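PDB 5F47: aminoglycoside acetyltransferase meta-AAC0020 from Uncultured bacterium, which acetylates aminoglycoside antibiotics as a GNAT-fold acetyltransferase, with coenzyme A as the expected carrier of the acetyl group, and so can confer resistance. Local coordinates for the interface of chains A and B. Residues are numbered along the deposited sequence; one frame, centred on the assembly and turned at random. Chains: chain A/B, aminoglycoside acetyltransferase meta-AAC0020.

Contacts 1 and 2 are neighbouring stretches of one antiparallel strand-pairing interface, the centres of their C-alpha atoms about 11 Å apart. Both pair strand 145-155 of one chain with strand 122-128 of the other. Contact 1 lies where the two copies of strand 145-155 meet and pair at the two-fold axis. Contact 2 follows the same strand of chain B outwards to its end, beside the start of strand 122-128 of chain A. Because the interface is two-fold symmetric, contact 2 recurs with the chains exchanged. The continuous antiparallel pairing suggests a genuine dimer, though the deposited assembly alone does not prove it.

Contact 1: the interface of chains A and B. Residues chain A 88, 126, 149, 151; chain B 126, 149, 151.
The backbones of A:Val149 and B:Val149 pair antiparallel through two hydrogen bonds, N to O each way and 2.9 Å long, both fairly straight at hydrogen. This is the meeting point of strand 145-155 from two GNAT-fold chains, and A:Gln126 with B:His151 and A:His151 with B:Gln126 continue the pairing. A water joins the carbonyl oxygens of both valines.

The side chains depart clearly from the two-fold. A:Gln126 is extended, with CG anti to its backbone N (chi1 180°), and this carries its amide to the B:His151 ring. B:His151 NE2 donates to the amide oxygen OE1 of A:Gln126 at 2.9 Å. The bond lies in the carbonyl plane, on a lone pair, and also close to the ring plane. Amide and imidazole are also nearly coplanar, 21° apart. The bond would need a hydrogen on B:His151 NE2, which is not itself seen.

B:Gln126 has CG anti to the carbonyl carbon (chi1 -68°) and also bends at chi2. Its amide nitrogen NE2 reaches the edge of the A:His151 ring, in plane, and makes a weak hydrogen bond to ND1 at 3.3 Å. The same nitrogen is near A:Gln126 OE1, but its N-H points elsewhere. The A:Gln126 nitrogen NE2 lies over one face of the A:His151 ring, towards the rim.

The valines fill in around these polar groups. A:Val149 CG2 sits over a face of the B:His151 ring, 3.8 Å from CG. The other methyl, A:Val149 CG1, touches B:Gln126 CB at 3.6 Å. B:Val149 CG2 packs against A:Gln126 CD at 3.7 Å.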
# COMPACT_ATOMS: atom_id res chain seq x y z
N TYR A 88 -5.11 -3.21 1.56
CA TYR A 88 -5.02 -1.99 0.76
C TYR A 88 -5.76 -2.23 -0.54
O TYR A 88 -5.30 -2.99 -1.40
CB TYR A 88 -3.54 -1.68 0.51
CG TYR A 88 -3.16 -0.47 -0.33
CD1 TYR A 88 -4.05 0.54 -0.61
CD2 TYR A 88 -1.87 -0.36 -0.82
CE1 TYR A 88 -3.67 1.65 -1.38
CE2 TYR A 88 -1.47 0.72 -1.57
CZ TYR A 88 -2.37 1.72 -1.85
OH TYR A 88 -1.95 2.79 -2.60
N GLN A 126 -7.58 4.75 -1.51
CA GLN A 126 -7.22 6.12 -1.86
C GLN A 126 -8.06 6.65 -3.02
O GLN A 126 -8.29 5.95 -4.00
CB GLN A 126 -5.73 6.18 -2.25
CG GLN A 126 -5.21 7.57 -2.64
CD GLN A 126 -3.70 7.60 -2.79
OE1 GLN A 126 -2.97 7.44 -1.81
NE2 GLN A 126 -3.22 7.82 -4.01
N VAL A 149 -4.75 13.46 2.50
CA VAL A 149 -3.43 12.87 2.38
C VAL A 149 -2.73 13.48 1.17
O VAL A 149 -3.38 13.93 0.23
CB VAL A 149 -3.57 11.33 2.29
CG1 VAL A 149 -2.27 10.64 1.91
CG2 VAL A 149 -4.09 10.79 3.62
N HIS A 151 0.03 12.40 -1.61
CA HIS A 151 0.67 11.23 -2.20
C HIS A 151 1.86 11.70 -3.05
O HIS A 151 1.72 12.54 -3.93
CB HIS A 151 -0.37 10.46 -3.03
CG HIS A 151 0.19 9.37 -3.89
ND1 HIS A 151 0.33 8.07 -3.45
CD2 HIS A 151 0.58 9.38 -5.18
CE1 HIS A 151 0.81 7.33 -4.43
NE2 HIS A 151 0.98 8.10 -5.49
N GLN B 126 3.09 8.39 1.39
CA GLN B 126 2.06 9.36 1.71
C GLN B 126 2.34 10.08 3.02
O GLN B 126 3.06 9.58 3.89
CB GLN B 126 0.70 8.66 1.75
CG GLN B 126 0.26 8.17 0.38
CD GLN B 126 -0.13 6.73 0.38
OE1 GLN B 126 -0.19 6.09 1.43
NE2 GLN B 126 -0.38 6.19 -0.81
N VAL B 149 -4.89 13.76 -2.25
CA VAL B 149 -5.77 12.61 -2.22
C VAL B 149 -6.47 12.50 -0.87
O VAL B 149 -6.24 13.30 0.04
CB VAL B 149 -5.01 11.29 -2.52
CG1 VAL B 149 -4.35 11.36 -3.90
CG2 VAL B 149 -3.97 11.01 -1.45
N HIS B 151 -7.81 9.42 1.97
CA HIS B 151 -7.84 8.01 2.36
C HIS B 151 -9.11 7.72 3.12
O HIS B 151 -9.51 8.48 3.98
CB HIS B 151 -6.62 7.63 3.22
CG HIS B 151 -5.38 7.39 2.42
ND1 HIS B 151 -4.25 6.83 2.97
CD2 HIS B 151 -5.09 7.65 1.12
CE1 HIS B 151 -3.31 6.75 2.04
NE2 HIS B 151 -3.79 7.23 0.91
O HOH W 1 -5.74 16.10 0.26

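Contact 2: the interface of chains A and B. Residues chain A 122-124, 147; chain B 152-155.
A:Val123 and B:Tyr154 pair through both backbone hydrogen bonds, where the start of strand 122-128 in one GNAT-fold chain runs antiparallel to the end of strand 145-155 in the other. B:Tyr154 N donates to A:Val123 O at 2.8 Å, and A:Val123 N donates to B:Tyr154 O at 3.0 Å. A:Glu122 with B:Thr155 and A:Phe124 with B:Tyr153 extend the pairing to either side. The sheet is thus continued from chain to chain.

The tight part gathers around B:Tyr153. Its CG is anti to the carbonyl carbon (chi1 -60°), and the ring extends between A:Phe124 CB and A:Glu147. A:Phe124 CB lies to one side of the ring plane, near its rim, 3.6 Å from B:Tyr153 CD1. It is this CB methylene of A:Phe124 that touches B:Tyr153 here. From the other side of the ring plane, the A:Glu122 carboxylate oxygen OE1 comes to 3.2 Å from B:Tyr153 CD1. The carboxylate and ring planes are turned 62° apart, so the two groups meet at an angle and do not stack. B:Tyr154 sends its ring the other way, and CD1 lies 3.6 Å from the A:Val123 carbonyl oxygen.

The looser side is at A:Glu147, which is poorly ordered. Its side chain crosses B:Tyr153 at about a right angle, near CE2, across the ring from CD1. The nearest approach is A:Glu147 CD to B:Tyr153 CE2, 3.7 Å. Its position is uncertain, and it probably adds little hold.

At the strand end the A:Glu122 chain is extended beyond CG, which carries its carboxylate over to B:Thr155. The threonine hydroxyl OG1 of B:Thr155 donates a 2.8 Å hydrogen bond to A:Glu122 OE2, reaching it from 43° above the carboxylate plane.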
# COMPACT_ATOMS: atom_id res chain seq x y z
N GLU A 122 -8.01 -3.63 9.44
CA GLU A 122 -8.49 -2.45 8.75
C GLU A 122 -8.25 -2.59 7.25
O GLU A 122 -7.28 -3.22 6.83
CB GLU A 122 -7.77 -1.22 9.31
CG GLU A 122 -8.32 0.12 8.88
CD GLU A 122 -7.84 1.22 9.80
OE1 GLU A 122 -6.98 2.01 9.37
OE2 GLU A 122 -8.30 1.30 10.96
N VAL A 123 -9.14 -1.99 6.47
CA VAL A 123 -9.04 -1.94 5.01
C VAL A 123 -8.99 -0.46 4.65
O VAL A 123 -9.66 0.35 5.27
CB VAL A 123 -10.25 -2.61 4.33
CG1 VAL A 123 -10.15 -2.56 2.82
CG2 VAL A 123 -10.41 -4.08 4.78
N PHE A 124 -8.17 -0.08 3.67
CA PHE A 124 -8.18 1.32 3.28
C PHE A 124 -8.04 1.46 1.79
O PHE A 124 -7.62 0.53 1.10
CB PHE A 124 -7.08 2.13 4.02
CG PHE A 124 -5.66 1.80 3.61
CD1 PHE A 124 -5.04 0.64 4.07
CD2 PHE A 124 -4.95 2.65 2.80
CE1 PHE A 124 -3.72 0.35 3.71
CE2 PHE A 124 -3.62 2.36 2.42
CZ PHE A 124 -3.02 1.22 2.89
N GLU A 147 -9.48 10.80 5.67
CA GLU A 147 -8.37 11.71 5.97
C GLU A 147 -7.76 12.30 4.70
O GLU A 147 -7.54 11.58 3.73
CB GLU A 147 -7.30 10.99 6.80
CG GLU A 147 -7.83 10.58 8.19
CD GLU A 147 -6.85 9.76 9.01
OE1 GLU A 147 -5.66 9.70 8.65
OE2 GLU A 147 -7.29 9.20 10.05
N PHE B 152 -9.72 6.59 2.79
CA PHE B 152 -10.90 6.10 3.50
C PHE B 152 -10.51 4.82 4.22
O PHE B 152 -9.84 3.97 3.64
CB PHE B 152 -12.06 5.84 2.56
CG PHE B 152 -12.58 7.08 1.90
CD1 PHE B 152 -12.09 7.48 0.67
CD2 PHE B 152 -13.58 7.84 2.50
CE1 PHE B 152 -12.57 8.64 0.06
CE2 PHE B 152 -14.04 9.00 1.89
CZ PHE B 152 -13.55 9.39 0.67
N TYR B 153 -10.93 4.71 5.47
CA TYR B 153 -10.55 3.60 6.34
C TYR B 153 -11.78 2.86 6.82
O TYR B 153 -12.73 3.49 7.28
CB TYR B 153 -9.76 4.11 7.57
CG TYR B 153 -8.50 4.84 7.19
CD1 TYR B 153 -7.33 4.13 6.95
CD2 TYR B 153 -8.47 6.21 7.10
CE1 TYR B 153 -6.16 4.78 6.60
CE2 TYR B 153 -7.30 6.87 6.75
CZ TYR B 153 -6.17 6.15 6.51
OH TYR B 153 -5.00 6.81 6.16
N TYR B 154 -11.72 1.53 6.74
CA TYR B 154 -12.77 0.67 7.27
C TYR B 154 -12.15 -0.17 8.38
O TYR B 154 -11.44 -1.14 8.11
CB TYR B 154 -13.36 -0.23 6.17
CG TYR B 154 -13.80 0.49 4.90
CD1 TYR B 154 -12.91 0.72 3.86
CD2 TYR B 154 -15.11 0.88 4.75
CE1 TYR B 154 -13.33 1.37 2.70
CE2 TYR B 154 -15.55 1.51 3.59
CZ TYR B 154 -14.65 1.75 2.57
OH TYR B 154 -15.06 2.37 1.41
N THR B 155 -12.41 0.21 9.63
CA THR B 155 -11.83 -0.50 10.76
C THR B 155 -12.75 -1.67 11.08
O THR B 155 -13.94 -1.48 11.28
CB THR B 155 -11.64 0.41 12.00
OG1 THR B 155 -10.98 1.62 11.61
CG2 THR B 155 -10.81 -0.29 13.06